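Local coordinates for specific mitochondrial acyl carrier protein (Toxoplasma, PDB 3CE7) that belongs to the acyl carrier protein family and probably takes part in mitochondrial fatty acid biosynthesis, where such proteins shuttle acyl chains between enzymes, at residues V13-N18 with E96-G101; N18-Y23 with D91-E96; Y23-C28 with V38-K43; Q29-K34 with C57-E62; L47-R50 with L54-C57. All coordinates share one frame; numbering follows the deposited sequence. Where two conformers were deposited one is given.

In the fold
Interactions 1 and 2 join helix 17-29 to helix 86-98 at neighbouring levels, their centres 7 Å apart: a charged surface clasp at one end, buried valines further in. Interaction 3, centred 11 Å from interaction 2, lays the loop 38-43 on helix 17-29 and touches interaction 2 through Thr21 and Pro40. Interactions 4 and 5 lie only 6 Å apart, centre to centre; both lie where the chain enters helix 57-71, and there Cys57, by sequence, probably takes the place of the phosphopantetheine serine of typical acyl carrier proteins. Trp55 links this region to interaction 3 through Cys28. The centres of interactions 1 and 5 are 28 Å apart, on opposite sides of the chain's centre.

Interaction 1: V13-N18 with E96-G101; sequences VDTDIN and ERAKAG
Asp14 and Arg97 form the ionic part of this contact, a salt bridge between the turn ahead of helix 17-29 and the end of helix 86-98. Asp14 OD2 lies 3.1 Å from Arg97 NE. It meets the guanidinium obliquely, the carboxylate and guanidinium planes standing 58° apart, so this is a skewed pairing and not a coplanar two-point fork. Bends at chi2 and chi3 bring the arginine chain obliquely past the acid, with Arg97 CG 3.8 Å from Asp14 CG. Aliphatic length and terminal charge are both used, which suits arginine to a surface position.

Water gives the pair a second link. One molecule donates to Asp14 OD1 at 2.8 Å and accepts from Arg97 NH2 at 2.9 Å, sitting at the edge of the guanidinium, in its plane. Together with the bond from Arg97 NH1 to the carbonyl of Asp72, this should limit rotation of the group.

The apolar part is small. Thr15 CG2 rests against the last turn of the helix, 4.0 Å from Ala98 CB and 3.7 Å from Arg97 C; the short side chain of alanine lets the threonine methyl come near the backbone.

Backbone bonding shapes the first segment: Asp16 N donates to Val13 O at 3.0 Å, closing a type I turn, and Asp16 then N-caps helix 17-29 through Ala19 N. Just past this turn Ile17 packs on Ala90 and Val94 of helix 86-98, while Arg97 also touches Val73, in the loop that follows helix 57-71.

Interaction 2: N18-Y23 with D91-E96; sequences NAVTNY and DFVVSE
Val20 has the most surface buried here, and it meets two consecutive valines of helix 86-98. Its CG1 lies 4.0 Å from Val93 CG1, and its CG2 is 3.9 Å from Val94 CG2. That methyl of Val94 is equally near Val20 CB and only a little further from Val20 CG1, so it sits against the root of the fork as well as both prongs. With chi1 at 171°, Val20 has CG1 opposite the backbone N and CG2 beside it, an arrangement that presents both methyls to the other helix.

Val94 contributes the next largest share. It points toward helix 17-29 and also touches Ile17, one turn before Val20. Val93 also touches Val67 and Phe71 of helix 57-71, so three helices meet at this residue. Compact, beta-branched valines suit this place, because the backbones come close: the CA atoms of Val20 and Val94 are 7.4 Å apart. Ala90, a turn before Val94, adds another small side chain beside Val20.

The contact is purely apolar and buried. Such packing of the first helix against the last is a basic feature of the helical bundle of acyl carrier proteins.

Interaction 3: Y23-C28 with V38-K43; sequences YIVGMC and VTPSSK
Val25 and Pro40 mark the nearest approach of the two backbones, their CA atoms 6.8 Å apart. Residues 23-28 are regular helix, whereas 38-43 is an irregular strip of loop that bends through a type I turn from Thr39 to Ser42. The turn is closed by Ser42 N donating to Thr39 O at 3.1 Å and tightened by Thr39 N donating to Ser42 OG at 2.8 Å, a nearly straight bond at 166°. Serine, whose short hydroxyl can fold back on the chain, suits this corner.

Val25 spreads its two methyls along the loop. CG1 lies 4.0 Å from Val38 O and 4.3 Å from Val38 CG1, and CG2 touches the proline ring at Pro40 CG, 4.2 Å away. One turn on, Cys28 holds SG opposite its backbone N (chi1 179°), which brings the sulfur to 4.0 Å from Val38 CG2. Val38 thus lies against both helix residues, and Leu86 of helix 86-98 touches Val38 and Cys28 alike. Pro40 extends the strip to Thr21.

Packing here is van der Waals, probably helped by partial exclusion of water; the turn's own bonds keep its shape, and a backbone bond between Pro40 and Gln87 ties it to helix 86-98.

Interaction 4: Q29-K34 with C57-E62; sequences QKFLQK and CLDTVE
Phe31 carries the first segment's side of the contact, reaching from the turn after helix 17-29 toward the first turns of helix 57-71. The packing gathers round one ring atom: CE2 of Phe31 lies 4.0 Å from the carbonyl oxygen of Asp59 and 4.1 Å from Glu62 CB. Glu62 CB meets the ring at its edge, near its plane, while the Asp59 oxygen comes in obliquely. Elsewhere the ring is gripped by other aromatics: Phe63 packs edge-to-face with it, and Trp55 meets it with planes about 35° apart. A broad, flat side chain suits a position that must touch the helix and both of these neighbours.

The tighter side is that of Asp59, which is buried. The looser one is that of Glu62, partly exposed at the margin: extended beyond CG, it skirts the ring, with OE1 also 4.1 Å from Phe31 CE2 and the carboxylate turned 60° from the ring.

The Asp59 carboxylate serves the start of the helix: its OD2 accepts from Asp56 N, as the third residue of a helix does in a capping box. The whole lies beside the Asp-Cys-Leu sequence that opens helix 57-71, which probably corresponds to the Asp-Ser-Leu motif of typical acyl carrier proteins.

Interaction 5: L47-R50 with L54-C57; sequences LRTR and LWDC
Leu54 pairs with Arg48 in a single beta bridge, their CA atoms 4.5 Å apart, inside the long loop that joins the first two helices of the acyl carrier fold. Although the leucine side chain starts off away from residues 47-50, CB still touches them and CD2 turns back to settle over one face of the Arg48 guanidinium, 3.6 Å from NH1 and toward the rim of the group. The arginine, bent at chi3, offers a flat surface to the methyl while NH2 makes a weak hydrogen bond to Asp52 O. Leucine suits this exposed place because it can cover a cationic plane without competing for its N-H groups. Leu54 CA also makes a C-H...O contact with Leu47 O, at 3.3 Å.

Trp55 comes next and is buried. With CG opposite the backbone N (chi1 -177°), its indole extends into the interior, against Leu32 and Leu44, and NE1 is hydrogen-bonded to Thr60 OG1. Thr49 CG2 lies 3.7 Å from Trp55 CA and meets the ring system obliquely; the hydroxyl of Thr49 is held by Arg53 O, which helps fix the methyl on this side.

Asp56 turns to the helix, N-capping it and forming a salt bridge with Arg53. Cys57 begins helix 57-71.

The bridge itself depends on one strong bond: Trp55 N donates to Leu47 O at 2.8 Å, with 168° at the hydrogen and a C=O...N angle of 173°.

Interaction 1: V13-N18 with E96-G101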
# COMPACT_ATOMS: atom_id res chain seq x y z
N VAL A 13 12.76 0.06 9.68
CA VAL A 13 13.86 0.33 8.77
C VAL A 13 13.22 0.49 7.38
O VAL A 13 12.75 -0.49 6.80
CB VAL A 13 14.89 -0.82 8.81
CG1 VAL A 13 16.00 -0.55 7.82
CG2 VAL A 13 15.48 -0.98 10.23
N ASP A 14 13.19 1.72 6.87
CA ASP A 14 12.38 2.04 5.68
C ASP A 14 12.98 1.57 4.35
O ASP A 14 12.36 1.72 3.29
CB ASP A 14 11.92 3.51 5.65
CG ASP A 14 13.06 4.50 5.59
OD1 ASP A 14 14.18 4.11 5.21
OD2 ASP A 14 12.82 5.69 5.90
N THR A 15 14.17 0.97 4.42
CA THR A 15 14.79 0.35 3.25
C THR A 15 14.83 -1.18 3.36
O THR A 15 15.42 -1.85 2.51
CB THR A 15 16.21 0.91 2.97
OG1 THR A 15 17.03 0.76 4.15
CG2 THR A 15 16.14 2.38 2.59
N ASP A 16 14.18 -1.71 4.40
CA ASP A 16 14.08 -3.16 4.63
C ASP A 16 12.73 -3.63 4.06
O ASP A 16 11.69 -3.36 4.64
CB ASP A 16 14.18 -3.41 6.15
CG ASP A 16 14.03 -4.88 6.55
OD1 ASP A 16 13.38 -5.68 5.85
OD2 ASP A 16 14.57 -5.24 7.63
N ILE A 17 12.76 -4.34 2.93
CA ILE A 17 11.51 -4.73 2.26
C ILE A 17 10.61 -5.64 3.11
O ILE A 17 9.38 -5.52 3.06
CB ILE A 17 11.76 -5.33 0.83
CG1 ILE A 17 10.43 -5.50 0.06
CG2 ILE A 17 12.56 -6.62 0.90
CD1 ILE A 17 9.67 -4.19 -0.15
N ASN A 18 11.20 -6.53 3.90
CA ASN A 18 10.38 -7.37 4.79
C ASN A 18 9.61 -6.52 5.79
O ASN A 18 8.39 -6.68 5.94
CB ASN A 18 11.24 -8.42 5.51
CG ASN A 18 11.62 -9.58 4.60
OD1 ASN A 18 11.33 -9.58 3.41
ND2 ASN A 18 12.30 -10.57 5.18
N GLU A 96 12.36 4.23 -3.23
CA GLU A 96 12.51 5.68 -3.05
C GLU A 96 13.43 5.99 -1.88
O GLU A 96 14.30 6.85 -1.98
CB GLU A 96 11.16 6.36 -2.87
CG GLU A 96 10.35 6.42 -4.17
CD GLU A 96 11.00 7.29 -5.22
OE1 GLU A 96 11.08 8.53 -5.02
OE2 GLU A 96 11.45 6.75 -6.25
N ARG A 97 13.23 5.29 -0.77
CA ARG A 97 14.03 5.55 0.42
C ARG A 97 15.49 5.12 0.22
O ARG A 97 16.39 5.71 0.81
CB ARG A 97 13.42 4.88 1.65
CG ARG A 97 12.05 5.44 2.04
CD ARG A 97 12.06 6.96 2.25
NE ARG A 97 12.96 7.37 3.33
CZ ARG A 97 13.04 8.60 3.82
NH1 ARG A 97 12.25 9.57 3.35
NH2 ARG A 97 13.89 8.86 4.80
N ALA A 98 15.70 4.10 -0.61
CA ALA A 98 17.04 3.55 -0.82
C ALA A 98 17.89 4.39 -1.77
O ALA A 98 19.11 4.22 -1.81
CB ALA A 98 16.94 2.12 -1.36
N LYS A 99 17.25 5.26 -2.55
CA LYS A 99 17.97 6.02 -3.57
C LYS A 99 18.92 7.02 -2.93
O LYS A 99 18.49 7.83 -2.12
CB LYS A 99 16.99 6.79 -4.46
CG LYS A 99 16.40 5.99 -5.57
CD LYS A 99 15.33 6.83 -6.30
CE LYS A 99 14.58 6.00 -7.32
NZ LYS A 99 13.62 6.86 -8.08
N ALA A 100 20.19 6.97 -3.33
CA ALA A 100 21.14 8.00 -2.90
C ALA A 100 20.80 9.32 -3.60
O ALA A 100 20.57 9.35 -4.81
CB ALA A 100 22.56 7.58 -3.24
N GLY A 101 20.73 10.40 -2.82
CA GLY A 101 20.39 11.73 -3.34
C GLY A 101 18.89 11.99 -3.32
O GLY A 101 18.43 13.06 -3.75
O HOH W 1 15.54 6.49 4.89

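Interaction 2: N18-Y23 with D91-E96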
# COMPACT_ATOMS: atom_id res chain seq x y z
N ASN A 18 11.20 -6.53 3.90
CA ASN A 18 10.38 -7.37 4.79
C ASN A 18 9.61 -6.52 5.79
O ASN A 18 8.39 -6.68 5.94
CB ASN A 18 11.24 -8.42 5.51
CG ASN A 18 11.62 -9.58 4.60
OD1 ASN A 18 11.33 -9.58 3.41
ND2 ASN A 18 12.30 -10.57 5.18
N ALA A 19 10.30 -5.59 6.45
CA ALA A 19 9.67 -4.76 7.48
C ALA A 19 8.62 -3.84 6.88
O ALA A 19 7.52 -3.71 7.42
CB ALA A 19 10.74 -3.97 8.24
N VAL A 20 8.97 -3.21 5.76
CA VAL A 20 8.05 -2.29 5.09
C VAL A 20 6.82 -3.04 4.57
O VAL A 20 5.70 -2.55 4.68
CB VAL A 20 8.77 -1.50 3.97
CG1 VAL A 20 7.79 -0.71 3.13
CG2 VAL A 20 9.81 -0.56 4.56
N THR A 21 7.03 -4.23 4.00
CA THR A 21 5.90 -5.00 3.49
C THR A 21 4.96 -5.42 4.62
O THR A 21 3.74 -5.22 4.53
CB THR A 21 6.35 -6.24 2.67
OG1 THR A 21 7.19 -5.82 1.58
CG2 THR A 21 5.13 -6.94 2.09
N ASN A 22 5.51 -5.96 5.70
CA ASN A 22 4.70 -6.31 6.87
C ASN A 22 3.90 -5.11 7.39
O ASN A 22 2.71 -5.23 7.68
CB ASN A 22 5.58 -6.92 7.98
CG ASN A 22 5.95 -8.36 7.69
OD1 ASN A 22 5.26 -9.05 6.94
ND2 ASN A 22 7.06 -8.83 8.28
N TYR A 23 4.54 -3.94 7.46
CA TYR A 23 3.88 -2.73 7.94
C TYR A 23 2.72 -2.33 7.04
O TYR A 23 1.61 -2.01 7.50
CB TYR A 23 4.89 -1.58 8.06
CG TYR A 23 4.43 -0.54 9.04
CD1 TYR A 23 4.72 -0.68 10.40
CD2 TYR A 23 3.66 0.55 8.63
CE1 TYR A 23 4.28 0.25 11.33
CE2 TYR A 23 3.22 1.50 9.56
CZ TYR A 23 3.54 1.33 10.90
OH TYR A 23 3.12 2.25 11.86
N ASP A 91 7.48 -2.11 -2.48
CA ASP A 91 8.65 -2.01 -3.34
C ASP A 91 8.97 -0.55 -3.71
O ASP A 91 10.14 -0.15 -3.74
CB ASP A 91 8.46 -2.83 -4.62
CG ASP A 91 8.49 -4.35 -4.38
OD1 ASP A 91 8.83 -4.82 -3.28
OD2 ASP A 91 8.16 -5.08 -5.34
N PHE A 92 7.93 0.23 -4.01
CA PHE A 92 8.14 1.63 -4.39
C PHE A 92 8.69 2.42 -3.21
O PHE A 92 9.61 3.24 -3.36
CB PHE A 92 6.86 2.27 -4.91
CG PHE A 92 7.07 3.65 -5.44
CD1 PHE A 92 7.66 3.84 -6.69
CD2 PHE A 92 6.75 4.78 -4.68
CE1 PHE A 92 7.89 5.13 -7.19
CE2 PHE A 92 6.96 6.07 -5.17
CZ PHE A 92 7.54 6.24 -6.42
N VAL A 93 8.15 2.17 -2.03
CA VAL A 93 8.61 2.87 -0.83
C VAL A 93 10.09 2.59 -0.61
O VAL A 93 10.89 3.51 -0.43
CB VAL A 93 7.79 2.47 0.42
CG1 VAL A 93 8.48 2.96 1.69
CG2 VAL A 93 6.38 3.03 0.32
N VAL A 94 10.46 1.31 -0.63
CA VAL A 94 11.84 0.93 -0.37
C VAL A 94 12.76 1.54 -1.43
O VAL A 94 13.80 2.11 -1.10
CB VAL A 94 12.00 -0.59 -0.26
CG1 VAL A 94 13.48 -1.00 -0.32
CG2 VAL A 94 11.35 -1.05 1.04
N SER A 95 12.35 1.45 -2.70
CA SER A 95 13.16 2.00 -3.80
C SER A 95 13.39 3.50 -3.62
O SER A 95 14.52 3.97 -3.80
CB SER A 95 12.53 1.68 -5.16
OG SER A 95 11.31 2.36 -5.34
N GLU A 96 12.36 4.23 -3.23
CA GLU A 96 12.51 5.68 -3.05
C GLU A 96 13.43 5.99 -1.88
O GLU A 96 14.30 6.85 -1.98
CB GLU A 96 11.16 6.36 -2.87
CG GLU A 96 10.35 6.42 -4.17
CD GLU A 96 11.00 7.29 -5.22
OE1 GLU A 96 11.08 8.53 -5.02
OE2 GLU A 96 11.45 6.75 -6.25

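Interaction 3: Y23-C28 with V38-K43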
# COMPACT_ATOMS: atom_id res chain seq x y z
N TYR A 23 4.54 -3.94 7.46
CA TYR A 23 3.88 -2.73 7.94
C TYR A 23 2.72 -2.33 7.04
O TYR A 23 1.61 -2.01 7.50
CB TYR A 23 4.89 -1.58 8.06
CG TYR A 23 4.43 -0.54 9.04
CD1 TYR A 23 4.72 -0.68 10.40
CD2 TYR A 23 3.66 0.55 8.63
CE1 TYR A 23 4.28 0.25 11.33
CE2 TYR A 23 3.22 1.50 9.56
CZ TYR A 23 3.54 1.33 10.90
OH TYR A 23 3.12 2.25 11.86
N ILE A 24 2.98 -2.36 5.73
CA ILE A 24 1.99 -1.94 4.75
C ILE A 24 0.79 -2.90 4.71
O ILE A 24 -0.34 -2.46 4.57
CB ILE A 24 2.66 -1.73 3.38
CG1 ILE A 24 3.47 -0.43 3.43
CG2 ILE A 24 1.64 -1.76 2.24
CD1 ILE A 24 4.24 -0.07 2.18
N VAL A 25 1.04 -4.20 4.88
CA VAL A 25 -0.06 -5.16 5.04
C VAL A 25 -0.94 -4.77 6.23
O VAL A 25 -2.16 -4.71 6.10
CB VAL A 25 0.46 -6.62 5.17
CG1 VAL A 25 -0.68 -7.58 5.58
CG2 VAL A 25 1.07 -7.07 3.86
N GLY A 26 -0.31 -4.46 7.36
CA GLY A 26 -1.04 -4.00 8.56
C GLY A 26 -1.87 -2.75 8.32
O GLY A 26 -3.01 -2.65 8.78
N MET A 27 -1.29 -1.80 7.60
CA MET A 27 -2.01 -0.56 7.25
C MET A 27 -3.24 -0.86 6.40
O MET A 27 -4.31 -0.28 6.61
CB MET A 27 -1.11 0.39 6.47
CG MET A 27 0.03 0.99 7.27
SD MET A 27 1.12 1.96 6.22
CE MET A 27 0.02 3.18 5.54
N CYS A 28 -3.05 -1.74 5.42
CA CYS A 28 -4.11 -2.08 4.48
C CYS A 28 -5.27 -2.74 5.21
O CYS A 28 -6.42 -2.49 4.89
CB CYS A 28 -3.58 -3.01 3.40
SG CYS A 28 -4.85 -3.50 2.18
N VAL A 38 -5.72 -10.34 3.30
CA VAL A 38 -4.89 -9.65 2.32
C VAL A 38 -3.43 -10.11 2.45
O VAL A 38 -2.91 -10.22 3.55
CB VAL A 38 -5.00 -8.10 2.47
CG1 VAL A 38 -4.58 -7.64 3.87
CG2 VAL A 38 -4.19 -7.38 1.40
N THR A 39 -2.81 -10.40 1.30
CA THR A 39 -1.39 -10.72 1.25
C THR A 39 -0.69 -9.73 0.32
O THR A 39 -1.36 -8.97 -0.40
CB THR A 39 -1.15 -12.13 0.68
OG1 THR A 39 -1.40 -12.12 -0.73
CG2 THR A 39 -2.04 -13.16 1.38
N PRO A 40 0.66 -9.72 0.31
CA PRO A 40 1.32 -8.75 -0.57
C PRO A 40 1.01 -8.93 -2.06
O PRO A 40 1.10 -7.98 -2.83
CB PRO A 40 2.81 -8.98 -0.30
CG PRO A 40 2.85 -9.63 1.06
CD PRO A 40 1.64 -10.51 1.09
N SER A 41 0.63 -10.14 -2.47
CA SER A 41 0.33 -10.38 -3.88
C SER A 41 -1.16 -10.28 -4.24
O SER A 41 -1.53 -10.39 -5.41
CB SER A 41 0.89 -11.73 -4.33
OG SER A 41 0.27 -12.77 -3.60
N SER A 42 -2.00 -10.05 -3.23
CA SER A 42 -3.45 -9.90 -3.46
C SER A 42 -3.72 -8.73 -4.41
O SER A 42 -3.11 -7.67 -4.28
CB SER A 42 -4.21 -9.66 -2.15
OG SER A 42 -4.06 -10.72 -1.23
N LYS A 43 -4.61 -8.92 -5.38
CA LYS A 43 -5.07 -7.79 -6.19
C LYS A 43 -5.98 -6.92 -5.33
O LYS A 43 -7.02 -7.39 -4.85
CB LYS A 43 -5.78 -8.29 -7.45
CG LYS A 43 -4.83 -8.92 -8.48
CD LYS A 43 -4.15 -7.86 -9.34
CE LYS A 43 -3.07 -8.45 -10.23
NZ LYS A 43 -1.77 -8.61 -9.52

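Interaction 4: Q29-K34 with C57-E62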
# COMPACT_ATOMS: atom_id res chain seq x y z
N GLN A 29 -4.95 -3.59 6.18
CA GLN A 29 -5.98 -4.31 6.93
C GLN A 29 -6.99 -3.39 7.60
O GLN A 29 -8.15 -3.75 7.77
CB GLN A 29 -5.34 -5.28 7.93
CG GLN A 29 -4.74 -6.52 7.24
CD GLN A 29 -3.85 -7.35 8.15
OE1 GLN A 29 -3.32 -6.86 9.15
NE2 GLN A 29 -3.68 -8.62 7.80
N LYS A 30 -6.55 -2.18 7.97
CA LYS A 30 -7.44 -1.22 8.63
C LYS A 30 -8.53 -0.72 7.68
O LYS A 30 -9.58 -0.24 8.13
CB LYS A 30 -6.65 -0.03 9.19
CG LYS A 30 -5.40 -0.38 10.00
CD LYS A 30 -5.71 -1.07 11.31
CE LYS A 30 -4.48 -1.08 12.22
NZ LYS A 30 -4.51 -2.22 13.17
N PHE A 31 -8.29 -0.84 6.38
CA PHE A 31 -9.27 -0.43 5.36
C PHE A 31 -10.35 -1.49 5.15
O PHE A 31 -11.38 -1.22 4.53
CB PHE A 31 -8.57 -0.18 4.02
CG PHE A 31 -7.91 1.17 3.90
CD1 PHE A 31 -6.86 1.53 4.74
CD2 PHE A 31 -8.29 2.04 2.88
CE1 PHE A 31 -6.23 2.77 4.60
CE2 PHE A 31 -7.67 3.28 2.74
CZ PHE A 31 -6.63 3.64 3.61
N LEU A 32 -10.10 -2.70 5.64
CA LEU A 32 -10.86 -3.85 5.16
C LEU A 32 -11.95 -4.33 6.11
O LEU A 32 -11.93 -4.07 7.31
CB LEU A 32 -9.92 -5.02 4.83
CG LEU A 32 -8.79 -4.72 3.83
CD1 LEU A 32 -7.96 -5.97 3.55
CD2 LEU A 32 -9.32 -4.11 2.55
N GLN A 33 -12.92 -5.03 5.52
CA GLN A 33 -13.98 -5.68 6.26
C GLN A 33 -13.35 -6.72 7.18
O GLN A 33 -12.38 -7.38 6.80
CB GLN A 33 -14.97 -6.33 5.29
CG GLN A 33 -16.19 -7.02 5.93
CD GLN A 33 -17.06 -6.06 6.75
OE1 GLN A 33 -17.31 -6.30 7.93
NE2 GLN A 33 -17.50 -4.98 6.13
N LYS A 34 -13.89 -6.85 8.39
CA LYS A 34 -13.37 -7.80 9.38
C LYS A 34 -13.29 -9.20 8.79
O LYS A 34 -14.21 -9.65 8.10
CB LYS A 34 -14.25 -7.82 10.63
N CYS A 57 -10.61 2.85 -6.95
CA CYS A 57 -9.63 3.92 -7.19
C CYS A 57 -9.50 4.85 -5.99
O CYS A 57 -8.39 5.23 -5.62
CB CYS A 57 -9.96 4.72 -8.44
SG CYS A 57 -9.79 3.77 -9.96
N LEU A 58 -10.63 5.20 -5.38
CA LEU A 58 -10.59 6.05 -4.18
C LEU A 58 -9.75 5.43 -3.07
O LEU A 58 -8.97 6.13 -2.41
CB LEU A 58 -12.00 6.33 -3.64
CG LEU A 58 -12.07 7.18 -2.36
CD1 LEU A 58 -11.47 8.58 -2.57
CD2 LEU A 58 -13.51 7.28 -1.90
N ASP A 59 -9.94 4.13 -2.81
CA ASP A 59 -9.18 3.47 -1.75
C ASP A 59 -7.69 3.55 -2.05
O ASP A 59 -6.89 3.82 -1.16
CB ASP A 59 -9.64 2.03 -1.60
CG ASP A 59 -11.08 1.93 -1.13
OD1 ASP A 59 -11.40 2.39 -0.01
OD2 ASP A 59 -11.89 1.37 -1.89
N THR A 60 -7.32 3.34 -3.30
CA THR A 60 -5.90 3.44 -3.66
C THR A 60 -5.35 4.84 -3.41
O THR A 60 -4.28 4.99 -2.80
CB THR A 60 -5.67 2.99 -5.09
OG1 THR A 60 -6.05 1.61 -5.18
CG2 THR A 60 -4.18 3.14 -5.48
N VAL A 61 -6.08 5.86 -3.86
CA VAL A 61 -5.68 7.26 -3.63
C VAL A 61 -5.47 7.52 -2.13
O VAL A 61 -4.45 8.08 -1.72
CB VAL A 61 -6.72 8.24 -4.22
CG1 VAL A 61 -6.41 9.69 -3.83
CG2 VAL A 61 -6.81 8.10 -5.76
N GLU A 62 -6.44 7.11 -1.31
CA GLU A 62 -6.36 7.29 0.15
C GLU A 62 -5.20 6.53 0.77
O GLU A 62 -4.48 7.04 1.64
CB GLU A 62 -7.68 6.86 0.79
CG GLU A 62 -8.83 7.78 0.45
CD GLU A 62 -10.18 7.25 0.90
OE1 GLU A 62 -10.31 6.02 1.13
OE2 GLU A 62 -11.12 8.07 0.99

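Interaction 5: L47-R50 with L54-C57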
# COMPACT_ATOMS: atom_id res chain seq x y z
N LEU A 47 -10.41 -7.03 -2.97
CA LEU A 47 -10.58 -6.95 -1.52
C LEU A 47 -11.85 -6.20 -1.13
O LEU A 47 -12.19 -5.20 -1.74
CB LEU A 47 -9.38 -6.23 -0.88
CG LEU A 47 -8.00 -6.87 -1.04
CD1 LEU A 47 -6.91 -5.93 -0.50
CD2 LEU A 47 -7.93 -8.24 -0.36
N ARG A 48 -12.51 -6.69 -0.08
CA ARG A 48 -13.71 -6.03 0.44
C ARG A 48 -13.36 -5.05 1.56
O ARG A 48 -12.72 -5.42 2.55
CB ARG A 48 -14.72 -7.06 0.92
CG ARG A 48 -16.12 -6.49 1.11
CD ARG A 48 -17.17 -7.59 1.05
NE ARG A 48 -17.25 -8.21 -0.27
CZ ARG A 48 -17.98 -7.75 -1.29
NH1 ARG A 48 -17.97 -8.41 -2.44
NH2 ARG A 48 -18.69 -6.64 -1.17
N THR A 49 -13.80 -3.81 1.40
CA THR A 49 -13.52 -2.74 2.37
C THR A 49 -14.58 -2.66 3.46
O THR A 49 -15.59 -3.37 3.41
CB THR A 49 -13.40 -1.37 1.67
OG1 THR A 49 -14.68 -0.96 1.17
CG2 THR A 49 -12.39 -1.43 0.52
N ARG A 50 -14.35 -1.81 4.46
CA ARG A 50 -15.27 -1.59 5.58
C ARG A 50 -16.68 -1.23 5.11
O ARG A 50 -17.65 -1.40 5.85
CB ARG A 50 -14.76 -0.47 6.49
CG ARG A 50 -13.44 -0.74 7.18
CD ARG A 50 -13.60 -1.60 8.42
NE ARG A 50 -12.36 -1.64 9.20
CZ ARG A 50 -12.19 -1.06 10.39
NH1 ARG A 50 -13.19 -0.40 10.97
NH2 ARG A 50 -11.02 -1.16 11.01
N LEU A 54 -16.14 -3.58 -2.99
CA LEU A 54 -14.77 -3.89 -3.38
C LEU A 54 -13.91 -2.62 -3.42
O LEU A 54 -14.37 -1.54 -3.80
CB LEU A 54 -14.72 -4.63 -4.72
CG LEU A 54 -15.42 -6.00 -4.75
CD1 LEU A 54 -15.29 -6.63 -6.12
CD2 LEU A 54 -14.88 -6.94 -3.68
N TRP A 55 -12.65 -2.78 -3.02
CA TRP A 55 -11.64 -1.73 -3.10
C TRP A 55 -11.63 -1.09 -4.49
O TRP A 55 -11.66 -1.80 -5.50
CB TRP A 55 -10.29 -2.40 -2.84
CG TRP A 55 -9.09 -1.49 -2.80
CD1 TRP A 55 -8.50 -0.82 -3.84
CD2 TRP A 55 -8.30 -1.22 -1.64
NE1 TRP A 55 -7.40 -0.12 -3.39
CE2 TRP A 55 -7.25 -0.36 -2.04
CE3 TRP A 55 -8.38 -1.62 -0.30
CZ2 TRP A 55 -6.28 0.13 -1.14
CZ3 TRP A 55 -7.42 -1.13 0.60
CH2 TRP A 55 -6.38 -0.27 0.17
N ASP A 56 -11.60 0.24 -4.54
CA ASP A 56 -11.61 0.94 -5.82
C ASP A 56 -10.54 2.04 -5.90
O ASP A 56 -9.68 2.13 -5.01
CB ASP A 56 -13.02 1.48 -6.13
CG ASP A 56 -13.50 2.50 -5.11
OD1 ASP A 56 -12.69 2.98 -4.29
OD2 ASP A 56 -14.71 2.84 -5.13
N CYS A 57 -10.61 2.85 -6.95
CA CYS A 57 -9.63 3.92 -7.19
C CYS A 57 -9.50 4.85 -5.99
O CYS A 57 -8.39 5.23 -5.62
CB CYS A 57 -9.96 4.72 -8.44
SG CYS A 57 -9.79 3.77 -9.96